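Local coordinates for protein porphyranase B (Zobellia galactanivorans, PDB 3JUU) that hydrolyses the red-algal sulfated polysaccharide porphyran, cutting the (1->4) linkage between beta-D-galactopyranose and alpha-L-galactopyranose-6-sulfate, at residues 55-60 and 241-246; 61-66 and 77-82; 119-124 and 254-259. All blocks are in the same frame, centred on the assembly; numbering follows the deposited sequence.

Contact 1 (55-60 and 241-246). With GOL (glycerol), chain H.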
loop_
_atom_site.group_PDB
_atom_site.type_symbol
_atom_site.label_atom_id
_atom_site.label_comp_id
_atom_site.label_asym_id
_atom_site.label_seq_id
_atom_site.Cartn_x
_atom_site.Cartn_y
_atom_site.Cartn_z
ATOM N N ILE A 55 -12.178 -0.980 -9.374
ATOM C CA ILE A 55 -11.684 -0.402 -10.633
ATOM C C ILE A 55 -10.968 0.945 -10.452
ATOM O O ILE A 55 -10.336 1.420 -11.398
ATOM C CB ILE A 55 -12.876 -0.231 -11.672
ATOM C CG1 ILE A 55 -13.789 0.906 -11.250
ATOM C CG2 ILE A 55 -13.582 -1.628 -11.834
ATOM C CD1 ILE A 55 -14.850 1.241 -12.333
ATOM N N GLY A 56 -11.049 1.539 -9.256
ATOM C CA GLY A 56 -10.543 2.879 -9.020
ATOM C C GLY A 56 -11.550 3.798 -8.415
ATOM O O GLY A 56 -12.786 3.657 -8.670
ATOM N N ARG A 57 -11.090 4.710 -7.566
ATOM C CA ARG A 57 -11.997 5.720 -7.040
ATOM C C ARG A 57 -12.083 6.823 -8.091
ATOM O O ARG A 57 -11.045 7.388 -8.484
ATOM C CB ARG A 57 -11.474 6.296 -5.722
ATOM C CG ARG A 57 -12.339 7.401 -5.085
ATOM C CD ARG A 57 -11.776 7.825 -3.706
ATOM N NE ARG A 57 -11.520 6.679 -2.778
ATOM C CZ ARG A 57 -10.343 6.138 -2.501
ATOM N NH1 ARG A 57 -9.183 6.556 -3.064
ATOM N NH2 ARG A 57 -10.277 5.133 -1.625
ATOM N N ALA A 58 -13.301 7.201 -8.492
ATOM C CA ALA A 58 -13.318 8.242 -9.545
ATOM C C ALA A 58 -12.665 9.537 -8.997
ATOM O O ALA A 58 -12.861 9.922 -7.856
ATOM C CB ALA A 58 -14.763 8.508 -10.040
ATOM N N PRO A 59 -11.910 10.261 -9.817
ATOM C CA PRO A 59 -11.804 10.130 -11.278
ATOM C C PRO A 59 -10.543 9.361 -11.750
ATOM O O PRO A 59 -10.189 9.487 -12.931
ATOM C CB PRO A 59 -11.734 11.601 -11.723
ATOM C CG PRO A 59 -10.825 12.255 -10.617
ATOM C CD PRO A 59 -11.225 11.488 -9.300
ATOM N N GLY A 60 -9.886 8.587 -10.869
ATOM C CA GLY A 60 -8.648 7.844 -11.259
ATOM C C GLY A 60 -8.946 6.337 -11.536
ATOM O O GLY A 60 -9.351 5.577 -10.595
ATOM N N VAL A 241 -0.848 0.562 -4.895
ATOM C CA VAL A 241 -1.960 1.216 -5.612
ATOM C C VAL A 241 -1.633 2.673 -5.748
ATOM O O VAL A 241 -1.114 3.332 -4.805
ATOM C CB VAL A 241 -3.326 1.003 -4.871
ATOM C CG1 VAL A 241 -4.460 1.935 -5.448
ATOM C CG2 VAL A 241 -3.732 -0.518 -4.936
ATOM N N VAL A 242 -2.017 3.220 -6.895
ATOM C CA VAL A 242 -1.805 4.646 -7.176
ATOM C C VAL A 242 -3.193 5.119 -7.610
ATOM O O VAL A 242 -3.730 4.637 -8.625
ATOM C CB VAL A 242 -0.765 4.819 -8.351
ATOM C CG1 VAL A 242 -0.800 6.319 -8.868
ATOM C CG2 VAL A 242 0.663 4.444 -7.860
ATOM N N GLU A 243 -3.811 6.008 -6.829
ATOM C CA GLU A 243 -5.267 6.273 -6.984
ATOM C C GLU A 243 -5.513 7.781 -6.864
ATOM O O GLU A 243 -4.584 8.531 -6.496
ATOM C CB GLU A 243 -6.013 5.593 -5.837
ATOM C CG GLU A 243 -5.902 6.343 -4.521
ATOM C CD GLU A 243 -5.760 5.378 -3.355
ATOM O OE1 GLU A 243 -6.802 5.115 -2.703
ATOM O OE2 GLU A 243 -4.628 4.913 -3.091
ATOM N N THR A 244 -6.758 8.222 -7.051
ATOM C CA THR A 244 -7.109 9.602 -6.597
ATOM C C THR A 244 -7.843 9.449 -5.235
ATOM O O THR A 244 -8.679 8.550 -5.051
ATOM C CB THR A 244 -8.048 10.276 -7.647
ATOM O OG1 THR A 244 -9.074 9.313 -7.976
ATOM C CG2 THR A 244 -7.235 10.617 -8.971
ATOM N N TYR A 245 -7.507 10.322 -4.312
ATOM C CA TYR A 245 -8.263 10.474 -3.071
ATOM C C TYR A 245 -9.227 11.665 -3.200
ATOM O O TYR A 245 -8.871 12.681 -3.745
ATOM C CB TYR A 245 -7.265 10.893 -1.986
ATOM C CG TYR A 245 -6.328 9.819 -1.546
ATOM C CD1 TYR A 245 -6.785 8.628 -1.027
ATOM C CD2 TYR A 245 -4.929 10.072 -1.546
ATOM C CE1 TYR A 245 -5.874 7.650 -0.482
ATOM C CE2 TYR A 245 -4.064 9.142 -1.003
ATOM C CZ TYR A 245 -4.532 7.932 -0.519
ATOM O OH TYR A 245 -3.596 7.049 0.006
ATOM N N ASP A 246 -10.451 11.533 -2.679
ATOM C CA ASP A 246 -11.411 12.651 -2.750
ATOM C C ASP A 246 -10.905 13.895 -2.086
ATOM O O ASP A 246 -11.287 15.026 -2.470
ATOM C CB ASP A 246 -12.702 12.212 -2.034
ATOM C CG ASP A 246 -13.543 11.237 -2.890
ATOM O OD1 ASP A 246 -13.196 10.905 -4.065
ATOM O OD2 ASP A 246 -14.528 10.766 -2.356
HETATM C C1 GOL H . -4.892 3.086 -0.335
HETATM O O1 GOL H . -4.982 2.626 -1.708
HETATM C C2 GOL H . -6.136 2.602 0.463
HETATM O O2 GOL H . -6.249 3.142 1.780
HETATM C C3 GOL H . -7.470 2.679 -0.210
HETATM O O3 GOL H . -7.729 4.078 -0.394
HETATM O O HOH W 1 -8.620 6.278 -8.013
HETATM O O HOH W 2 -11.166 10.967 -5.929
HETATM O O HOH W 3 -14.780 9.605 -5.825
#
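A partly buried polar contact, centred on the salt bridge between R57 and E243, ties the loop 55-60 to the chain leaving strand 237-242, in the substrate-binding region of this GH16 jelly roll. R57 reaches it with CG anti to its backbone N (chi1 179°), the chain bending only at chi3. NH1 makes two bonds: to E243 OE1 at 2.8 Å, using the carboxylate's anti lone pair, and to the backbone T244 O at 2.9 Å. Both acceptors lie close to the guanidinium plane, which is nearly coplanar with the carboxylate (11° apart), and the two in-plane bonds fix the rotation of the group. A bound glycerol extends the same network: its O3 accepts a bond from R57 NH2 at 3.0 Å and donates to E243 OE1, while its O1 donates to E243 OE2. Both side chains are probable substrate ligands, and the glycerol also bonds to E143, the probable nucleophile. Beside the aliphatic part of R57, D246 OD1 lies 3.4 Å from R57 CD, its carboxylate steeply turned to the guanidinium. T244 OG1 lies against residues 57-60, 3.3 Å from P59 CD, and accepts a weak bond from G60 N. Water 1 links R57 O to T244 N; waters 2 and 3 each bridge A58 O and D246 OD1. P59, after a cis peptide, pairs through its backbone with T93 and H94 of strand 90-101. On the other flank, strand 122-128 neighbours strand 237-242: S122 bonds to E243 OE2, and Y245 OH bonds to E148, the probable proton donor.

Contact 2 (61-66 and 77-82)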
loop_
_atom_site.group_PDB
_atom_site.type_symbol
_atom_site.label_atom_id
_atom_site.label_comp_id
_atom_site.label_asym_id
_atom_site.label_seq_id
_atom_site.Cartn_x
_atom_site.Cartn_y
_atom_site.Cartn_z
ATOM N N LEU A 61 -8.753 5.913 -12.790
ATOM C CA LEU A 61 -9.120 4.572 -13.192
ATOM C C LEU A 61 -7.826 3.769 -13.203
ATOM O O LEU A 61 -6.808 4.181 -13.824
ATOM C CB LEU A 61 -9.804 4.625 -14.604
ATOM C CG LEU A 61 -10.297 3.273 -15.188
ATOM C CD1 LEU A 61 -11.535 2.874 -14.384
ATOM C CD2 LEU A 61 -10.686 3.481 -16.719
ATOM N N PHE A 62 -7.844 2.562 -12.576
ATOM C CA PHE A 62 -6.635 1.735 -12.582
ATOM C C PHE A 62 -6.427 1.067 -13.951
ATOM O O PHE A 62 -7.339 0.354 -14.420
ATOM C CB PHE A 62 -6.808 0.580 -11.559
ATOM C CG PHE A 62 -7.030 1.086 -10.132
ATOM C CD1 PHE A 62 -6.325 2.221 -9.714
ATOM C CD2 PHE A 62 -7.829 0.389 -9.226
ATOM C CE1 PHE A 62 -6.463 2.724 -8.341
ATOM C CE2 PHE A 62 -7.978 0.838 -7.882
ATOM C CZ PHE A 62 -7.269 2.016 -7.458
ATOM N N LEU A 63 -5.295 1.383 -14.605
ATOM C CA LEU A 63 -5.022 0.783 -15.917
ATOM C C LEU A 63 -3.961 -0.269 -15.798
ATOM O O LEU A 63 -2.893 0.009 -15.281
ATOM C CB LEU A 63 -4.503 1.874 -16.889
ATOM C CG LEU A 63 -5.423 3.115 -17.095
ATOM C CD1 LEU A 63 -4.793 4.048 -18.210
ATOM C CD2 LEU A 63 -6.853 2.771 -17.538
ATOM N N ALA A 64 -4.184 -1.423 -16.411
ATOM C CA ALA A 64 -3.118 -2.429 -16.486
ATOM C C ALA A 64 -1.915 -1.886 -17.263
ATOM O O ALA A 64 -0.744 -2.197 -16.935
ATOM C CB ALA A 64 -3.693 -3.753 -17.085
ATOM N N GLU A 65 -2.190 -1.040 -18.292
ATOM C CA GLU A 65 -1.109 -0.464 -19.132
ATOM C C GLU A 65 -0.209 0.476 -18.356
ATOM O O GLU A 65 0.860 0.862 -18.842
ATOM C CB GLU A 65 -1.670 0.394 -20.320
ATOM C CG GLU A 65 -2.849 -0.192 -21.133
ATOM C CD GLU A 65 -4.287 0.056 -20.520
ATOM O OE1 GLU A 65 -5.023 1.037 -20.996
ATOM O OE2 GLU A 65 -4.691 -0.734 -19.606
ATOM N N ASN A 66 -0.684 0.992 -17.214
ATOM C CA ASN A 66 0.196 1.854 -16.395
ATOM C C ASN A 66 1.133 1.138 -15.435
ATOM O O ASN A 66 1.896 1.829 -14.699
ATOM C CB ASN A 66 -0.647 2.846 -15.565
ATOM C CG ASN A 66 -1.196 3.977 -16.429
ATOM O OD1 ASN A 66 -0.867 4.085 -17.603
ATOM N ND2 ASN A 66 -2.031 4.802 -15.872
ATOM N N THR A 77 2.581 4.181 -13.113
ATOM C CA THR A 77 2.730 5.525 -13.656
ATOM C C THR A 77 1.346 6.191 -13.757
ATOM O O THR A 77 0.412 5.594 -14.300
ATOM C CB THR A 77 3.366 5.409 -15.076
ATOM O OG1 THR A 77 4.717 4.906 -14.963
ATOM C CG2 THR A 77 3.436 6.819 -15.725
ATOM N N THR A 78 1.231 7.428 -13.315
ATOM C CA THR A 78 -0.010 8.178 -13.471
ATOM C C THR A 78 -0.109 8.824 -14.847
ATOM O O THR A 78 0.908 9.336 -15.377
ATOM C CB THR A 78 -0.116 9.304 -12.482
ATOM O OG1 THR A 78 0.971 10.215 -12.641
ATOM C CG2 THR A 78 -0.178 8.823 -10.974
ATOM N N THR A 79 -1.328 8.858 -15.374
ATOM C CA THR A 79 -1.562 9.435 -16.737
ATOM C C THR A 79 -2.834 10.247 -16.788
ATOM O O THR A 79 -3.701 10.191 -15.861
ATOM C CB THR A 79 -1.630 8.339 -17.835
ATOM O OG1 THR A 79 -2.700 7.433 -17.565
ATOM C CG2 THR A 79 -0.334 7.523 -17.940
ATOM N N MET A 80 -2.917 11.085 -17.821
ATOM C CA MET A 80 -4.196 11.694 -18.165
ATOM C C MET A 80 -4.840 10.680 -19.151
ATOM O O MET A 80 -4.182 10.185 -20.061
ATOM C CB MET A 80 -3.991 13.064 -18.826
ATOM C CG MET A 80 -5.350 13.739 -19.105
ATOM S SD MET A 80 -6.133 14.349 -17.593
ATOM C CE MET A 80 -5.072 15.742 -17.151
ATOM N N LEU A 81 -6.095 10.296 -18.952
ATOM C CA LEU A 81 -6.699 9.410 -19.961
ATOM C C LEU A 81 -6.912 10.310 -21.237
ATOM O O LEU A 81 -7.194 11.484 -21.145
ATOM C CB LEU A 81 -8.070 8.940 -19.481
ATOM C CG LEU A 81 -8.086 8.169 -18.111
ATOM C CD1 LEU A 81 -9.570 7.797 -17.768
ATOM C CD2 LEU A 81 -7.157 6.937 -18.160
ATOM N N PRO A 82 -6.827 9.704 -22.397
ATOM C CA PRO A 82 -6.888 10.500 -23.616
ATOM C C PRO A 82 -8.318 10.985 -23.872
ATOM O O PRO A 82 -8.517 12.058 -24.481
ATOM C CB PRO A 82 -6.382 9.522 -24.704
ATOM C CG PRO A 82 -6.664 8.104 -24.118
ATOM C CD PRO A 82 -6.350 8.329 -22.614
HETATM O O HOH W 4 4.525 2.251 -15.680
#
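L61, in strand 60-62, opens the contact with a loose apolar approach: its CB lies 4.5 Å from L81 CD1. Two residues on, L63 points toward strand 73-87 and meets the same leucine more closely, CD1 to L81 CD2 at 3.7 Å, the two side chains crossing at a slant. In L81, chi1 (-58°) sets CG beside the backbone N, and with chi2 extended (179°) the branch ends near L63. The same L63 CD1 also lies 4.0 Å from T79 OG1, where the apolar patch gives way to polar groups. The chain then makes a 3-10 turn, 64-66, in which N66 N bonds back to L63 O. This brings N66 against the strand with both backbone and side chain. Its carbonyl O accepts T77 N at 2.9 Å, and water 4 connects that oxygen to T77 OG1, a hydroxyl that also bonds to T264. The amide of N66 faces T79 tip to tip: ND2 donates to T79 OG1 at 3.2 Å, nearly straight (163°), with the hydroxyl close to the amide plane. On the other branch, N66 OD1 lies 3.5 Å from T79 CG2. A second partner of ND2, G96 O of strand 90-101, ties the asparagine to a third strand. The contact thus divides into a leucine cluster at one end and a buried asparagine at the other; the two ND2 bonds fix the turn of the N66 amide and the T77 bond holds its backbone, joining the turn to strands 73-87 and 90-101.

Contact 3 (119-124 and 254-259)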
loop_
_atom_site.group_PDB
_atom_site.type_symbol
_atom_site.label_atom_id
_atom_site.label_comp_id
_atom_site.label_asym_id
_atom_site.label_seq_id
_atom_site.Cartn_x
_atom_site.Cartn_y
_atom_site.Cartn_z
ATOM N N THR A 119 2.947 13.615 -7.852
ATOM C CA THR A 119 1.649 14.119 -8.348
ATOM C C THR A 119 0.592 14.122 -7.229
ATOM O O THR A 119 0.841 13.687 -6.084
ATOM C CB THR A 119 1.027 13.267 -9.507
ATOM O OG1 THR A 119 0.366 12.099 -8.975
ATOM C CG2 THR A 119 2.113 12.808 -10.510
ATOM N N PHE A 120 -0.561 14.664 -7.547
ATOM C CA PHE A 120 -1.655 14.668 -6.543
ATOM C C PHE A 120 -2.248 13.284 -6.243
ATOM O O PHE A 120 -3.086 13.175 -5.287
ATOM C CB PHE A 120 -2.784 15.624 -7.051
ATOM C CG PHE A 120 -3.655 15.031 -8.154
ATOM C CD1 PHE A 120 -4.973 14.610 -7.862
ATOM C CD2 PHE A 120 -3.207 14.961 -9.481
ATOM C CE1 PHE A 120 -5.808 14.049 -8.828
ATOM C CE2 PHE A 120 -4.039 14.456 -10.487
ATOM C CZ PHE A 120 -5.354 13.961 -10.180
ATOM N N MET A 121 -1.878 12.257 -7.033
ATOM C CA MET A 121 -2.349 10.866 -6.859
ATOM C C MET A 121 -1.441 10.126 -5.866
ATOM O O MET A 121 -0.392 10.583 -5.543
ATOM C CB MET A 121 -2.403 10.132 -8.231
ATOM C CG MET A 121 -3.485 10.816 -9.069
ATOM S SD MET A 121 -3.684 10.124 -10.745
ATOM C CE MET A 121 -4.195 8.371 -10.463
ATOM N N SER A 122 -1.981 9.068 -5.279
ATOM C CA SER A 122 -1.331 8.406 -4.163
ATOM C C SER A 122 -0.144 7.524 -4.558
ATOM O O SER A 122 0.080 7.182 -5.778
ATOM C CB SER A 122 -2.411 7.548 -3.457
ATOM O OG SER A 122 -2.643 6.343 -4.212
ATOM N N SER A 123 0.642 7.156 -3.543
ATOM C CA SER A 123 1.609 6.054 -3.653
ATOM C C SER A 123 1.486 5.222 -2.373
ATOM O O SER A 123 1.628 5.808 -1.309
ATOM C CB SER A 123 3.015 6.629 -3.685
ATOM O OG SER A 123 3.208 7.395 -4.864
ATOM N N THR A 124 1.095 3.937 -2.476
ATOM C CA THR A 124 0.643 3.229 -1.289
ATOM C C THR A 124 1.193 1.825 -1.229
ATOM O O THR A 124 1.576 1.204 -2.286
ATOM C CB THR A 124 -0.906 3.152 -1.236
ATOM O OG1 THR A 124 -1.397 2.296 -2.290
ATOM C CG2 THR A 124 -1.576 4.582 -1.381
ATOM N N GLY A 254 -4.481 19.998 -14.493
ATOM C CA GLY A 254 -4.727 18.562 -14.634
ATOM C C GLY A 254 -3.766 17.657 -13.834
ATOM O O GLY A 254 -4.034 16.459 -13.702
ATOM N N GLY A 255 -2.640 18.184 -13.386
ATOM C CA GLY A 255 -1.764 17.485 -12.442
ATOM C C GLY A 255 -0.832 16.485 -13.112
ATOM O O GLY A 255 -0.014 15.835 -12.420
ATOM N N MET A 256 -0.869 16.378 -14.453
ATOM C CA MET A 256 -0.077 15.361 -15.159
ATOM C C MET A 256 1.017 15.899 -16.117
ATOM O O MET A 256 1.444 15.177 -17.047
ATOM C CB MET A 256 -1.031 14.440 -15.940
ATOM C CG MET A 256 -1.998 13.630 -15.008
ATOM S SD MET A 256 -1.008 12.366 -14.105
ATOM C CE MET A 256 -1.483 12.772 -12.341
ATOM N N THR A 257 1.498 17.110 -15.862
ATOM C CA THR A 257 2.531 17.746 -16.712
ATOM C C THR A 257 3.952 17.276 -16.345
ATOM O O THR A 257 4.925 17.610 -17.046
ATOM C CB THR A 257 2.524 19.298 -16.577
ATOM O OG1 THR A 257 2.883 19.695 -15.219
ATOM C CG2 THR A 257 1.147 19.782 -16.888
ATOM N N GLY A 258 4.099 16.514 -15.263
ATOM C CA GLY A 258 5.445 16.064 -14.832
ATOM C C GLY A 258 6.100 15.106 -15.815
ATOM O O GLY A 258 5.441 14.448 -16.659
ATOM N N SER A 259 7.415 14.946 -15.669
ATOM C CA SER A 259 8.129 13.881 -16.394
ATOM C C SER A 259 7.587 12.478 -16.087
ATOM O O SER A 259 6.860 12.280 -15.087
ATOM C CB SER A 259 9.595 13.921 -15.991
ATOM O OG SER A 259 9.711 13.550 -14.617
HETATM O O HOH W 5 -0.228 16.458 -9.694
#
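The backbones of T119 and G255 approach to 6.3 Å between CA atoms, without a direct hydrogen bond; water 5 bridges the neighbouring F120 N and G255 O, accepting from the first and donating to the second, 2.8 Å from each. Segment 119-124 enters strand 122-128 through an ST turn in which T119 OG1 accepts M121 N; that hydroxyl also bonds to N117. Across the contact, G254 and G255 both have positive phi, and G255 CA lies 4.1 Å from F120 CD2. M256, bent at chi2 and chi3, brings its CE methyl against T119, F120 and M121. The M256 side chain crosses those of F120 and M121 at about a right angle, its CE 3.6 Å from F120 CE2, 3.8 Å from M121 SD and 3.8 Å from T119 CB. The F120 ring has M121 CG over the centre of one face; M121 thus meets F120 through CG and M256 through SD. H94 meets F120 edge-to-face, and R263 of helix 260-263 touches T119 and M256. The lead-in to strand 122-128 and the loop before helix 260-263 are therefore joined by van der Waals packing around one methionine methyl, with water 5 as a polar bridge.

The three contacts lie on the same side of the chain's centre, their own centres about 11 to 12 Å apart. Contact 2 is the buried one; contacts 1 and 3 are partly buried, each involving a loop. Contacts 1 and 3 use neighbouring strands, 237-242 and 122-128, joined where V241 O meets T124 OG1. Contact 2 abuts both: I55 O probably bonds to F62 N, V242 packs on T78, and T78 OG1 touches M256 SD. Chemistry changes with place: contact 1, in the substrate-binding region, is charged and water-bridged, contact 2 mixes leucines with asparagine bonds, and contact 3 is mainly apolar methyl packing.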